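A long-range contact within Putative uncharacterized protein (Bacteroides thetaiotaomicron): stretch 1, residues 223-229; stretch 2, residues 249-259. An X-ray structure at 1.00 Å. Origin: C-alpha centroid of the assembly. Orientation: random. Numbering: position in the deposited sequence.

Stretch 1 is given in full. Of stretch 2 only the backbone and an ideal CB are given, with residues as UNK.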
# COMPACT_ATOMS: atom_id res chain seq x y z
N ALA A 223 8.76 -0.65 -15.34
CA ALA A 223 9.47 -1.33 -16.41
C ALA A 223 9.67 -2.80 -16.09
O ALA A 223 9.56 -3.68 -16.98
CB ALA A 223 10.77 -0.62 -16.76
N ILE A 224 10.02 -3.09 -14.85
CA ILE A 224 10.24 -4.44 -14.35
C ILE A 224 9.41 -4.59 -13.10
O ILE A 224 9.63 -3.82 -12.14
CB ILE A 224 11.70 -4.74 -14.11
CG1 ILE A 224 12.55 -4.59 -15.39
CG2 ILE A 224 11.85 -6.14 -13.49
CD1 ILE A 224 14.04 -4.58 -15.15
N GLY A 225 8.52 -5.56 -13.06
CA GLY A 225 7.73 -5.88 -11.87
C GLY A 225 8.17 -7.22 -11.28
O GLY A 225 8.30 -8.20 -12.04
N VAL A 226 8.40 -7.24 -10.00
CA VAL A 226 8.82 -8.41 -9.28
C VAL A 226 7.74 -8.83 -8.28
O VAL A 226 7.38 -8.06 -7.40
CB VAL A 226 10.14 -8.13 -8.50
CG1 VAL A 226 10.50 -9.33 -7.63
CG2 VAL A 226 11.23 -7.75 -9.47
N ALA A 227 7.28 -10.08 -8.40
CA ALA A 227 6.32 -10.66 -7.44
C ALA A 227 7.04 -11.53 -6.46
O ALA A 227 7.93 -12.30 -6.79
CB ALA A 227 5.27 -11.52 -8.16
N MET A 228 6.62 -11.44 -5.19
CA MET A 228 7.15 -12.29 -4.15
C MET A 228 6.72 -13.73 -4.38
O MET A 228 5.66 -14.02 -4.90
CB MET A 228 6.68 -11.78 -2.77
CG MET A 228 7.07 -10.36 -2.45
SD MET A 228 8.80 -9.95 -2.74
CE MET A 228 9.58 -10.83 -1.42
N GLY A 229 7.54 -14.68 -3.91
CA GLY A 229 7.32 -16.08 -4.21
C GLY A 229 6.00 -16.63 -3.70
O GLY A 229 5.49 -17.60 -4.26
N UNK A 249 14.91 -14.78 1.31
CA UNK A 249 15.77 -13.75 0.69
C UNK A 249 15.18 -13.28 -0.65
O UNK A 249 15.94 -12.88 -1.53
CB UNK A 249 17.18 -14.29 0.48
N UNK A 250 13.86 -13.25 -0.81
CA UNK A 250 13.29 -12.88 -2.10
C UNK A 250 13.73 -11.53 -2.61
O UNK A 250 14.04 -11.39 -3.81
CB UNK A 250 11.76 -12.90 -2.01
N UNK A 251 13.72 -10.50 -1.77
CA UNK A 251 14.10 -9.17 -2.30
C UNK A 251 15.54 -9.15 -2.74
O UNK A 251 15.88 -8.69 -3.84
CB UNK A 251 13.87 -8.08 -1.25
N UNK A 252 16.45 -9.62 -1.85
CA UNK A 252 17.86 -9.59 -2.17
C UNK A 252 18.17 -10.40 -3.44
O UNK A 252 18.91 -9.96 -4.33
CB UNK A 252 18.67 -10.12 -0.99
N UNK A 253 17.57 -11.59 -3.54
CA UNK A 253 17.79 -12.42 -4.72
C UNK A 253 17.33 -11.73 -5.98
O UNK A 253 18.03 -11.82 -7.02
CB UNK A 253 17.07 -13.76 -4.57
N UNK A 254 16.20 -11.06 -5.94
CA UNK A 254 15.73 -10.35 -7.14
C UNK A 254 16.68 -9.23 -7.54
O UNK A 254 17.00 -9.03 -8.71
CB UNK A 254 14.33 -9.78 -6.91
N UNK A 255 17.08 -8.45 -6.52
CA UNK A 255 18.00 -7.32 -6.80
C UNK A 255 19.31 -7.79 -7.39
O UNK A 255 19.88 -7.16 -8.29
CB UNK A 255 18.28 -6.53 -5.52
N UNK A 256 19.82 -8.89 -6.86
CA UNK A 256 21.05 -9.49 -7.40
C UNK A 256 20.82 -9.97 -8.85
O UNK A 256 21.67 -9.78 -9.71
CB UNK A 256 21.51 -10.66 -6.52
N UNK A 257 19.71 -10.63 -9.08
CA UNK A 257 19.41 -11.15 -10.41
C UNK A 257 19.45 -10.10 -11.49
O UNK A 257 19.92 -10.33 -12.61
CB UNK A 257 18.03 -11.81 -10.41
N UNK A 258 18.91 -8.91 -11.18
CA UNK A 258 18.89 -7.82 -12.14
C UNK A 258 20.18 -7.00 -12.18
O UNK A 258 20.35 -6.13 -13.02
CB UNK A 258 17.71 -6.89 -11.83
N UNK A 259 21.09 -7.23 -11.27
CA UNK A 259 22.30 -6.45 -11.17
C UNK A 259 22.10 -5.10 -10.52
O UNK A 259 22.95 -4.19 -10.70
CB UNK A 259 22.90 -6.26 -12.56

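Stretch 1 offers a short strand, 224-227, whose side chains at Ile224 and Val226 lie on one side, with Met228 just beyond them. The helix of stretch 2 runs nearly antiparallel to it, at 150°; no hydrogen bond joins the two, and the side-chain contacts between them are apolar.

Position 249 precedes the helix, and its CA-to-CB bond points away from stretch 1. The N-cap commonly takes Asp, Asn, Ser or Thr, while its phi of 66° would also favour Gly or Asn. It is Asp249, whose side chain makes no capping bond; OD1 is satisfied elsewhere in the structure.

Position 250 is the tightest. Its ideal CB points toward stretch 1 and would lie 3.1 Å from Met228 CE, too close for two carbons. The helical angles do not demand glycine, but with Met228 placed as it is the space favours it over any residue with a CB. Gly250 leaves the methionine methyl room, with Met228 CE 4.3 Å from Gly250 CA.

At 251 the CB points sideways, 5.1 Å from Met228 CE, so a side chain long enough to bend back could reach the thioether. Leu, Ile or Met would suit. Ile251 does so, its end coming nearer until CD1 stands 3.7 Å from Met228 SD.

Positions 252 and 253 have nothing of stretch 1 within reach, and many helix-compatible residues would serve; they are Ser252 and Lys253.

Position 254 points toward the strand, and its ideal CB is already 3.9 Å from Val226 CG1. That is contact distance for a methyl, so a small apolar residue fits well. Ala254 fills the place with its CB 3.9 Å from Val226 CG1; a small side chain suits the spacing here, where Val226 CA and Ala254 CA are 7.5 Å apart.

Positions 255, 256 and 257 again meet nothing of stretch 1, 255 pointing sideways, and leave the choice wide. They are Met255, Lys256 and His257.

Position 258 points toward stretch 1 across a wider gap: its CA is 9.5 Å from Ile224 CA, and its ideal CB is 5.5 Å from Ile224 CD1. A large apolar side chain, Phe, Leu or Met, could span it. Phe258 reaches both strand residues: CZ lies 3.5 Å from Ile224 CG2, and CE1 lies 3.9 Å from Val226 CG2.

Position 259 leaves the helix with phi of 78°, which favours glycine, though Asn is also tolerated. Gly259 closes a Schellman motif, its N bonding back to Lys256 O at 3.0 Å.

Stretch 2, residues 249-259: DGISKAMKHFG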
# COMPACT_ATOMS: atom_id res chain seq x y z
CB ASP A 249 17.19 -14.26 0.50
CG ASP A 249 17.80 -14.80 1.77
OD1 ASP A 249 18.08 -13.99 2.65
OD2 ASP A 249 17.91 -16.03 1.99
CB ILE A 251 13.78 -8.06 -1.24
CG1 ILE A 251 12.29 -7.92 -0.98
CG2 ILE A 251 14.43 -6.77 -1.68
CD1 ILE A 251 11.49 -7.49 -2.16
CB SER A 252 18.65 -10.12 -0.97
OG SER A 252 20.02 -10.24 -1.30
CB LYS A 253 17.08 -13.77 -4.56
CG LYS A 253 17.78 -14.70 -3.59
CD LYS A 253 16.87 -15.90 -3.30
CE LYS A 253 17.58 -16.97 -2.46
NZ LYS A 253 16.59 -18.00 -2.02
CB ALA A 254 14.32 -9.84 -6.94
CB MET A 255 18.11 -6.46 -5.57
CG MET A 255 16.80 -5.77 -5.23
SD MET A 255 16.76 -4.91 -3.64
CE MET A 255 18.02 -3.67 -3.89
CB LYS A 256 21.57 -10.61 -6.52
CG LYS A 256 22.15 -10.11 -5.22
CD LYS A 256 22.48 -11.24 -4.24
CE LYS A 256 23.20 -10.75 -2.98
NZ LYS A 256 23.67 -11.93 -2.10
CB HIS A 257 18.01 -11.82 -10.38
CG HIS A 257 17.49 -12.09 -11.76
ND1 HIS A 257 18.02 -13.09 -12.56
CD2 HIS A 257 16.57 -11.44 -12.51
CE1 HIS A 257 17.37 -13.05 -13.75
NE2 HIS A 257 16.52 -12.06 -13.72
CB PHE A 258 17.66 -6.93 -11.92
CG PHE A 258 16.38 -7.60 -12.30
CD1 PHE A 258 15.45 -8.03 -11.33
CD2 PHE A 258 16.09 -7.83 -13.62
CE1 PHE A 258 14.30 -8.67 -11.72
CE2 PHE A 258 14.92 -8.42 -14.00
CZ PHE A 258 14.04 -8.86 -13.06
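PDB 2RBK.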